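Local coordinates for 432aa long hypothetical deoxyribodipyrimidine photolyase (PDB 2E0I), which probably uses light energy to split pyrimidine dimers in damaged DNA, as a photolyase, and carries two bound FAD molecules, at residues N145-S148 with K149-V152; M169-D172 with F173-T176; F317-V320 with K321-V325. One frame throughout, in Å; residues are numbered along the deposited sequence.

Contact 1 (N145-S148 with K149-V152)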
ATOM      1  N   ASN A 145       3.611  15.530 -16.086  1.00 38.99           N
ATOM      2  CA  ASN A 145       4.065  16.747 -16.750  1.00 41.17           C
ATOM      3  C   ASN A 145       3.233  17.963 -16.396  1.00 41.63           C
ATOM      4  O   ASN A 145       3.777  19.041 -16.187  1.00 42.51           O
ATOM      5  CB  ASN A 145       4.052  16.563 -18.261  1.00 42.64           C
ATOM      6  CG  ASN A 145       5.024  15.504 -18.721  1.00 44.88           C
ATOM      7  OD1 ASN A 145       5.107  15.208 -19.912  1.00 45.47           O
ATOM      8  ND2 ASN A 145       5.768  14.922 -17.778  1.00 45.51           N
ATOM      9  N   GLU A 146       1.918  17.791 -16.320  1.00 42.07           N
ATOM     10  CA  GLU A 146       1.028  18.900 -16.003  1.00 43.37           C
ATOM     11  C   GLU A 146       1.066  19.281 -14.519  1.00 42.73           C
ATOM     12  O   GLU A 146       1.208  20.459 -14.171  1.00 43.77           O
ATOM     13  CB  GLU A 146      -0.413  18.550 -16.445  1.00 46.18           C
ATOM     14  CG  GLU A 146      -1.461  19.683 -16.314  1.00 50.98           C
ATOM     15  CD  GLU A 146      -2.715  19.490 -17.204  1.00 53.91           C
ATOM     16  OE1 GLU A 146      -3.708  20.224 -17.000  1.00 56.09           O
ATOM     17  OE2 GLU A 146      -2.725  18.628 -18.116  1.00 54.85           O
ATOM     18  N   VAL A 147       0.983  18.286 -13.645  1.00 41.53           N
ATOM     19  CA  VAL A 147       0.953  18.549 -12.211  1.00 40.44           C
ATOM     20  C   VAL A 147       2.298  18.823 -11.517  1.00 38.57           C
ATOM     21  O   VAL A 147       2.352  19.543 -10.517  1.00 37.32           O
ATOM     22  CB  VAL A 147       0.217  17.395 -11.483  1.00 41.19           C
ATOM     23  CG1 VAL A 147       1.171  16.231 -11.222  1.00 40.59           C
ATOM     24  CG2 VAL A 147      -0.419  17.913 -10.211  1.00 42.01           C
ATOM     25  N   SER A 148       3.382  18.261 -12.041  1.00 37.27           N
ATOM     26  CA  SER A 148       4.695  18.473 -11.431  1.00 35.85           C
ATOM     27  C   SER A 148       5.132  19.936 -11.499  1.00 35.37           C
ATOM     28  O   SER A 148       6.001  20.370 -10.749  1.00 34.79           O
ATOM     29  CB  SER A 148       5.748  17.589 -12.103  1.00 34.32           C
ATOM     30  OG  SER A 148       5.999  18.009 -13.425  1.00 31.91           O
ATOM     31  N   LYS A 149       4.524  20.696 -12.400  1.00 36.31           N
ATOM     32  CA  LYS A 149       4.864  22.101 -12.539  1.00 35.60           C
ATOM     33  C   LYS A 149       4.316  22.853 -11.338  1.00 34.63           C
ATOM     34  O   LYS A 149       4.778  23.945 -11.018  1.00 34.85           O
ATOM     35  CB  LYS A 149       4.269  22.666 -13.827  1.00 37.11           C
ATOM     36  CG  LYS A 149       4.827  22.056 -15.101  1.00 39.48           C
ATOM     37  CD  LYS A 149       4.024  22.520 -16.320  1.00 41.59           C
ATOM     38  CE  LYS A 149       4.447  21.808 -17.600  1.00 41.90           C
ATOM     39  NZ  LYS A 149       3.303  21.724 -18.559  1.00 43.03           N
ATOM     40  N   VAL A 150       3.325  22.267 -10.673  1.00 33.48           N
ATOM     41  CA  VAL A 150       2.731  22.896  -9.494  1.00 32.35           C
ATOM     42  C   VAL A 150       3.695  22.788  -8.319  1.00 31.58           C
ATOM     43  O   VAL A 150       4.476  21.836  -8.229  1.00 31.70           O
ATOM     44  CB  VAL A 150       1.426  22.207  -9.091  1.00 33.08           C
ATOM     45  CG1 VAL A 150       0.712  23.031  -8.032  1.00 32.04           C
ATOM     46  CG2 VAL A 150       0.557  22.000 -10.308  1.00 33.73           C
ATOM     47  N   LYS A 151       3.638  23.753  -7.409  1.00 30.49           N
ATOM     48  CA  LYS A 151       4.537  23.727  -6.271  1.00 30.09           C
ATOM     49  C   LYS A 151       3.968  22.954  -5.102  1.00 29.41           C
ATOM     50  O   LYS A 151       2.864  23.232  -4.650  1.00 30.09           O
ATOM     51  CB  LYS A 151       4.848  25.134  -5.798  1.00 31.22           C
ATOM     52  CG  LYS A 151       6.100  25.188  -4.971  1.00 33.22           C
ATOM     53  CD  LYS A 151       5.917  25.981  -3.705  1.00 33.76           C
ATOM     54  CE  LYS A 151       7.228  25.995  -2.936  1.00 35.90           C
ATOM     55  NZ  LYS A 151       7.049  26.560  -1.579  1.00 39.79           N
ATOM     56  N   VAL A 152       4.737  21.991  -4.614  1.00 27.97           N
ATOM     57  CA  VAL A 152       4.330  21.177  -3.482  1.00 27.06           C
ATOM     58  C   VAL A 152       4.367  22.010  -2.200  1.00 27.54           C
ATOM     59  O   VAL A 152       5.327  22.727  -1.950  1.00 26.18           O
ATOM     60  CB  VAL A 152       5.274  19.979  -3.310  1.00 26.51           C
ATOM     61  CG1 VAL A 152       4.862  19.173  -2.085  1.00 25.79           C
ATOM     62  CG2 VAL A 152       5.263  19.113  -4.573  1.00 23.87           C
TER
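Lys149 packs back over Asn145 and Glu146 near the C-terminal end of helix 140-147, and Val150 over Val147. One backbone hydrogen bond crosses the contact. Val150 N donates to Val147 O at 2.9 Å, with an angle of 148° at the hydrogen. The bond closes a type I beta turn from Val147 to Val150. Val150 CB and CG2 also lie beside Val147 O, the carbonyl oxygen that the amide of the same valine binds.

The apolar part is small. Val147 CG2 and Val150 CG2 meet methyl to methyl at 4.2 Å. Both side chains also touch Leu134, which ties the turn to the loop after strand 120-124. This strand is an outer one of the five-stranded parallel sheet in the alpha/beta part of the photolyase fold. Val147 and Val152 both pack on Tyr245 of helix 238-256, so the chain here joins that part to the helical, FAD-binding part. The side chain of Val147 is still about 13 Å from a bound FAD.

The third kind of contact is a lysine chain laid along a helix end. Lys149 CG stands beside its own backbone N (chi1 -65°), and the rest of the chain is extended. It therefore runs back along the helix and passes over Asn145 O with its methylenes. Asn145 O lies 3.4 Å from Lys149 CG and 3.2 Å from Lys149 CE. These are van der Waals contacts. The ammonium probably adds a mild favourable field at this C-terminal end, where carbonyls gather. It makes no salt bridge with Glu146: Lys149 NZ stays 6.8 Å from Glu146 OE2. Glu146 makes weak hydrogen bonds to His136 and His137 instead, and Ser148 OG bonds to Tyr144 O.

Contact 2 (M169-D172 with F173-T176)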
ATOM      1  N   MET A 169      -9.528   3.952  26.239  1.00 36.66           N
ATOM      2  CA  MET A 169      -8.524   2.929  26.473  1.00 35.74           C
ATOM      3  C   MET A 169      -7.227   3.505  25.915  1.00 35.45           C
ATOM      4  O   MET A 169      -7.223   4.582  25.308  1.00 35.10           O
ATOM      5  CB  MET A 169      -8.855   1.653  25.696  1.00 36.65           C
ATOM      6  CG  MET A 169     -10.190   1.026  26.009  1.00 36.86           C
ATOM      7  SD  MET A 169     -10.499  -0.434  25.001  1.00 38.05           S
ATOM      8  CE  MET A 169     -11.435   0.293  23.596  1.00 35.93           C
ATOM      9  N   ASN A 170      -6.131   2.782  26.104  1.00 34.75           N
ATOM     10  CA  ASN A 170      -4.844   3.223  25.592  1.00 34.76           C
ATOM     11  C   ASN A 170      -4.286   2.184  24.620  1.00 34.01           C
ATOM     12  O   ASN A 170      -4.814   1.080  24.520  1.00 34.38           O
ATOM     13  CB  ASN A 170      -3.887   3.464  26.750  1.00 35.71           C
ATOM     14  CG  ASN A 170      -3.946   2.374  27.775  1.00 37.56           C
ATOM     15  OD1 ASN A 170      -3.642   1.214  27.482  1.00 39.21           O
ATOM     16  ND2 ASN A 170      -4.345   2.729  28.993  1.00 38.87           N
ATOM     17  N   VAL A 171      -3.228   2.541  23.900  1.00 32.57           N
ATOM     18  CA  VAL A 171      -2.631   1.646  22.916  1.00 31.29           C
ATOM     19  C   VAL A 171      -2.466   0.190  23.330  1.00 31.15           C
ATOM     20  O   VAL A 171      -2.465  -0.696  22.473  1.00 29.63           O
ATOM     21  CB  VAL A 171      -1.289   2.177  22.455  1.00 30.63           C
ATOM     22  CG1 VAL A 171      -1.511   3.344  21.539  1.00 30.86           C
ATOM     23  CG2 VAL A 171      -0.463   2.597  23.645  1.00 29.25           C
ATOM     24  N   ASP A 172      -2.326  -0.055  24.631  1.00 31.17           N
ATOM     25  CA  ASP A 172      -2.190  -1.423  25.143  1.00 32.00           C
ATOM     26  C   ASP A 172      -3.258  -2.329  24.504  1.00 29.71           C
ATOM     27  O   ASP A 172      -2.983  -3.454  24.102  1.00 28.61           O
ATOM     28  CB  ASP A 172      -2.352  -1.452  26.682  1.00 36.05           C
ATOM     29  CG  ASP A 172      -1.002  -1.415  27.443  1.00 40.56           C
ATOM     30  OD1 ASP A 172      -1.018  -1.440  28.704  1.00 42.41           O
ATOM     31  OD2 ASP A 172       0.071  -1.364  26.792  1.00 42.67           O
ATOM     32  N   PHE A 173      -4.481  -1.819  24.419  1.00 28.35           N
ATOM     33  CA  PHE A 173      -5.599  -2.558  23.844  1.00 26.25           C
ATOM     34  C   PHE A 173      -5.319  -3.071  22.443  1.00 25.92           C
ATOM     35  O   PHE A 173      -5.751  -4.164  22.089  1.00 25.93           O
ATOM     36  CB  PHE A 173      -6.852  -1.675  23.803  1.00 24.88           C
ATOM     37  CG  PHE A 173      -7.968  -2.247  22.977  1.00 23.92           C
ATOM     38  CD1 PHE A 173      -8.606  -3.426  23.361  1.00 23.29           C
ATOM     39  CD2 PHE A 173      -8.346  -1.638  21.787  1.00 23.52           C
ATOM     40  CE1 PHE A 173      -9.604  -3.993  22.560  1.00 23.23           C
ATOM     41  CE2 PHE A 173      -9.341  -2.197  20.979  1.00 23.73           C
ATOM     42  CZ  PHE A 173      -9.971  -3.378  21.366  1.00 22.73           C
ATOM     43  N   LEU A 174      -4.599  -2.278  21.653  1.00 25.64           N
ATOM     44  CA  LEU A 174      -4.287  -2.642  20.277  1.00 24.82           C
ATOM     45  C   LEU A 174      -3.362  -3.847  20.113  1.00 25.44           C
ATOM     46  O   LEU A 174      -3.321  -4.450  19.034  1.00 24.98           O
ATOM     47  CB  LEU A 174      -3.718  -1.430  19.534  1.00 23.05           C
ATOM     48  CG  LEU A 174      -4.704  -0.266  19.374  1.00 22.24           C
ATOM     49  CD1 LEU A 174      -3.989   0.921  18.788  1.00 23.06           C
ATOM     50  CD2 LEU A 174      -5.873  -0.677  18.497  1.00 19.38           C
ATOM     51  N   LEU A 175      -2.644  -4.213  21.176  1.00 25.35           N
ATOM     52  CA  LEU A 175      -1.730  -5.351  21.112  1.00 25.68           C
ATOM     53  C   LEU A 175      -2.404  -6.689  20.760  1.00 26.65           C
ATOM     54  O   LEU A 175      -1.744  -7.634  20.317  1.00 26.81           O
ATOM     55  CB  LEU A 175      -0.939  -5.487  22.423  1.00 24.43           C
ATOM     56  CG  LEU A 175       0.292  -4.589  22.619  1.00 24.58           C
ATOM     57  CD1 LEU A 175       0.925  -4.304  21.262  1.00 24.24           C
ATOM     58  CD2 LEU A 175      -0.089  -3.280  23.279  1.00 25.86           C
ATOM     59  N   THR A 176      -3.714  -6.772  20.936  1.00 27.62           N
ATOM     60  CA  THR A 176      -4.433  -8.002  20.613  1.00 29.27           C
ATOM     61  C   THR A 176      -4.352  -8.299  19.133  1.00 28.76           C
ATOM     62  O   THR A 176      -4.280  -9.458  18.729  1.00 29.15           O
ATOM     63  CB  THR A 176      -5.917  -7.898  20.911  1.00 31.44           C
ATOM     64  OG1 THR A 176      -6.105  -7.338  22.220  1.00 38.28           O
ATOM     65  CG2 THR A 176      -6.558  -9.278  20.826  1.00 30.20           C
TER
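A short run of 3-10 turns in the long loop between helices 140-147 and 189-196 lies against the edge of the parallel sheet. A Met-aromatic contact sits at its start. Met169 SD lies over one face of the Phe173 ring, shifted toward the rim, with SD 3.7 Å from Phe173 CG. The methyl covers the same ring: Met169 CE is 4.2 Å from the ring centroid of Phe173, a CH-pi contact. The thioether bends at chi3 (-94°), which turns the methyl over the ring. Three backbone bonds of the three-residue kind follow: Phe173 N to Asn170 O (2.9 Å), Leu174 N to Val171 O (2.8 Å) and Leu175 N to Asp172 O (3.0 Å). Val171 and Leu174 face the protein and pack on helix 48-66, while Met169 pairs with Val74 of strand 73-76 through backbone bonds. Leu174 also touches Phe33 and Ala35 of strand 28-35; its side chain is about 7 Å from a bound FAD. The run is thus shaped by main-chain bonds, and the sulfur-ring pair adds a dispersive, weakly polar hold between its start and its first turn.

Contact 3 (F317-V320 with K321-V325)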
ATOM      1  N   PHE A 317       2.323 -10.345 -13.312  1.00 28.50           N
ATOM      2  CA  PHE A 317       2.233 -10.676 -14.725  1.00 28.57           C
ATOM      3  C   PHE A 317       1.971 -12.171 -14.874  1.00 28.77           C
ATOM      4  O   PHE A 317       1.020 -12.587 -15.526  1.00 29.64           O
ATOM      5  CB  PHE A 317       3.549 -10.311 -15.429  1.00 29.11           C
ATOM      6  CG  PHE A 317       3.711 -10.935 -16.795  1.00 31.02           C
ATOM      7  CD1 PHE A 317       3.050 -10.407 -17.908  1.00 31.84           C
ATOM      8  CD2 PHE A 317       4.516 -12.068 -16.971  1.00 31.69           C
ATOM      9  CE1 PHE A 317       3.188 -10.998 -19.181  1.00 30.99           C
ATOM     10  CE2 PHE A 317       4.661 -12.667 -18.238  1.00 30.64           C
ATOM     11  CZ  PHE A 317       3.993 -12.126 -19.344  1.00 30.08           C
ATOM     12  N   PHE A 318       2.829 -12.969 -14.248  1.00 28.84           N
ATOM     13  CA  PHE A 318       2.748 -14.416 -14.299  1.00 27.79           C
ATOM     14  C   PHE A 318       1.383 -14.983 -13.902  1.00 28.58           C
ATOM     15  O   PHE A 318       0.888 -15.935 -14.523  1.00 30.01           O
ATOM     16  CB  PHE A 318       3.826 -15.017 -13.400  1.00 27.49           C
ATOM     17  CG  PHE A 318       4.055 -16.481 -13.633  1.00 28.62           C
ATOM     18  CD1 PHE A 318       4.911 -16.907 -14.644  1.00 28.71           C
ATOM     19  CD2 PHE A 318       3.396 -17.437 -12.863  1.00 27.17           C
ATOM     20  CE1 PHE A 318       5.106 -18.256 -14.878  1.00 28.32           C
ATOM     21  CE2 PHE A 318       3.587 -18.790 -13.093  1.00 26.03           C
ATOM     22  CZ  PHE A 318       4.440 -19.199 -14.097  1.00 27.29           C
ATOM     23  N   LEU A 319       0.768 -14.418 -12.872  1.00 27.38           N
ATOM     24  CA  LEU A 319      -0.525 -14.927 -12.445  1.00 26.76           C
ATOM     25  C   LEU A 319      -1.631 -14.599 -13.440  1.00 26.69           C
ATOM     26  O   LEU A 319      -2.505 -15.423 -13.707  1.00 27.14           O
ATOM     27  CB  LEU A 319      -0.908 -14.363 -11.076  1.00 25.60           C
ATOM     28  CG  LEU A 319      -2.306 -14.762 -10.590  1.00 24.70           C
ATOM     29  CD1 LEU A 319      -2.321 -16.240 -10.246  1.00 24.50           C
ATOM     30  CD2 LEU A 319      -2.704 -13.924  -9.383  1.00 24.43           C
ATOM     31  N   VAL A 320      -1.591 -13.404 -14.004  1.00 25.24           N
ATOM     32  CA  VAL A 320      -2.643 -13.013 -14.910  1.00 26.10           C
ATOM     33  C   VAL A 320      -2.470 -13.454 -16.353  1.00 27.77           C
ATOM     34  O   VAL A 320      -3.353 -14.097 -16.923  1.00 26.95           O
ATOM     35  CB  VAL A 320      -2.844 -11.489 -14.874  1.00 25.39           C
ATOM     36  CG1 VAL A 320      -3.999 -11.102 -15.769  1.00 23.85           C
ATOM     37  CG2 VAL A 320      -3.101 -11.033 -13.443  1.00 24.12           C
ATOM     38  N   LYS A 321      -1.329 -13.114 -16.942  1.00 29.54           N
ATOM     39  CA  LYS A 321      -1.071 -13.435 -18.339  1.00 29.17           C
ATOM     40  C   LYS A 321      -0.413 -14.768 -18.647  1.00 30.06           C
ATOM     41  O   LYS A 321      -0.149 -15.067 -19.803  1.00 31.89           O
ATOM     42  CB  LYS A 321      -0.282 -12.290 -18.980  1.00 27.71           C
ATOM     43  CG  LYS A 321      -1.131 -11.039 -19.102  1.00 27.99           C
ATOM     44  CD  LYS A 321      -0.387  -9.870 -19.700  1.00 28.20           C
ATOM     45  CE  LYS A 321      -1.305  -8.656 -19.809  1.00 26.92           C
ATOM     46  NZ  LYS A 321      -0.584  -7.443 -20.308  1.00 28.49           N
ATOM     47  N   VAL A 322      -0.160 -15.582 -17.632  1.00 30.61           N
ATOM     48  CA  VAL A 322       0.454 -16.878 -17.876  1.00 30.71           C
ATOM     49  C   VAL A 322      -0.375 -17.989 -17.255  1.00 30.58           C
ATOM     50  O   VAL A 322      -0.643 -18.983 -17.905  1.00 31.62           O
ATOM     51  CB  VAL A 322       1.916 -16.925 -17.347  1.00 31.03           C
ATOM     52  CG1 VAL A 322       2.473 -18.333 -17.435  1.00 30.29           C
ATOM     53  CG2 VAL A 322       2.789 -15.991 -18.174  1.00 30.13           C
ATOM     54  N   LEU A 323      -0.792 -17.824 -16.007  1.00 30.72           N
ATOM     55  CA  LEU A 323      -1.598 -18.857 -15.358  1.00 30.66           C
ATOM     56  C   LEU A 323      -3.062 -18.555 -15.632  1.00 30.93           C
ATOM     57  O   LEU A 323      -3.955 -19.307 -15.234  1.00 32.41           O
ATOM     58  CB  LEU A 323      -1.338 -18.887 -13.843  1.00 29.13           C
ATOM     59  CG  LEU A 323       0.084 -19.213 -13.371  1.00 27.89           C
ATOM     60  CD1 LEU A 323       0.135 -19.183 -11.866  1.00 27.60           C
ATOM     61  CD2 LEU A 323       0.507 -20.577 -13.878  1.00 27.92           C
ATOM     62  N   PHE A 324      -3.287 -17.437 -16.316  1.00 30.73           N
ATOM     63  CA  PHE A 324      -4.618 -16.973 -16.687  1.00 31.40           C
ATOM     64  C   PHE A 324      -5.627 -16.975 -15.516  1.00 31.21           C
ATOM     65  O   PHE A 324      -6.721 -17.553 -15.600  1.00 30.78           O
ATOM     66  CB  PHE A 324      -5.121 -17.812 -17.871  1.00 33.29           C
ATOM     67  CG  PHE A 324      -6.255 -17.184 -18.634  1.00 35.66           C
ATOM     68  CD1 PHE A 324      -6.295 -15.811 -18.854  1.00 35.78           C
ATOM     69  CD2 PHE A 324      -7.281 -17.978 -19.160  1.00 37.36           C
ATOM     70  CE1 PHE A 324      -7.340 -15.235 -19.583  1.00 37.13           C
ATOM     71  CE2 PHE A 324      -8.334 -17.410 -19.893  1.00 37.50           C
ATOM     72  CZ  PHE A 324      -8.362 -16.040 -20.104  1.00 36.96           C
ATOM     73  N   VAL A 325      -5.237 -16.319 -14.422  1.00 29.79           N
ATOM     74  CA  VAL A 325      -6.082 -16.197 -13.236  1.00 28.48           C
ATOM     75  C   VAL A 325      -6.531 -14.729 -13.095  1.00 29.23           C
ATOM     76  O   VAL A 325      -5.743 -13.800 -13.289  1.00 29.25           O
ATOM     77  CB  VAL A 325      -5.324 -16.641 -11.968  1.00 26.93           C
ATOM     78  CG1 VAL A 325      -6.170 -16.375 -10.739  1.00 26.15           C
ATOM     79  CG2 VAL A 325      -4.973 -18.111 -12.063  1.00 24.61           C
TER
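Phe318 CG is anti to the backbone N (chi1 -166°), and this swings its ring down the helix onto Val322 and Leu323. Phe317 has the same kind of torsion (chi1 165°), and its ring meets Lys321 and Val322. Val322 CG1 lies over one face of the Phe318 ring, 4.0 Å from its centroid, in a CH-pi contact. Leu323 comes to the same ring obliquely, with its CG 3.5 Å from Phe318 CE2. Val322 is shared between the two rings, since its other methyl, CG2, is 3.8 Å from Phe317 CE2. The Lys321 chain crosses Phe317 at about a right angle and touches it with CB and CD. Further on, Leu319 CD1 packs against Val325 CB at 3.5 Å.

The backbone shows a helix that widens as it ends. Lys321 N bonds to Phe317 O in the usual alpha-helical step. Leu323 N then bonds to Phe318 O at 2.9 Å, one residue further than usual, which makes a pi-type turn; Val322 N gives the same oxygen only a weak bond. Phe324 leaves helical geometry with a positive phi (49°). This turns the chain back, so that Val325 N reaches Leu319 O at 3.0 Å, and Phe324 CA makes a CA-H...O contact with Val320 O.

Helix 309-322 belongs to the FAD-binding part of the photolyase fold. Leu319 and Val320 pack on Trp350 of helix 343-353, and Leu319 and Leu323 on Trp284. The ammonium of Lys321 is buried but bonded to Ser355 OG and Arg363 O, with a cation-pi contact to Phe362. The helix end is thus sealed by greasy side chains, while the last carbonyls are met by backbone amides and, at Val320 O, by the CA-H of Phe324.

Contact 3 is core: all nine of its residues are buried. Contact 1 is a surface contact, and contact 2 is partly buried. None share a helix or strand, and no two touch; the nearest atoms of contacts 1 and 3 are about 23 Å apart. Contacts 1 and 3 both lie where a helix gives way to loop. The first turns with one bond and an exposed lysine, the third with several bonds, aromatic packing and a buried lysine with hydrogen-bond partners outside the contact. Contact 2 differs in having no long helix, only 3-10 turns and a sulfur-ring pair. It lies along the sheet edge, opposite contact 3 across the chain's centre.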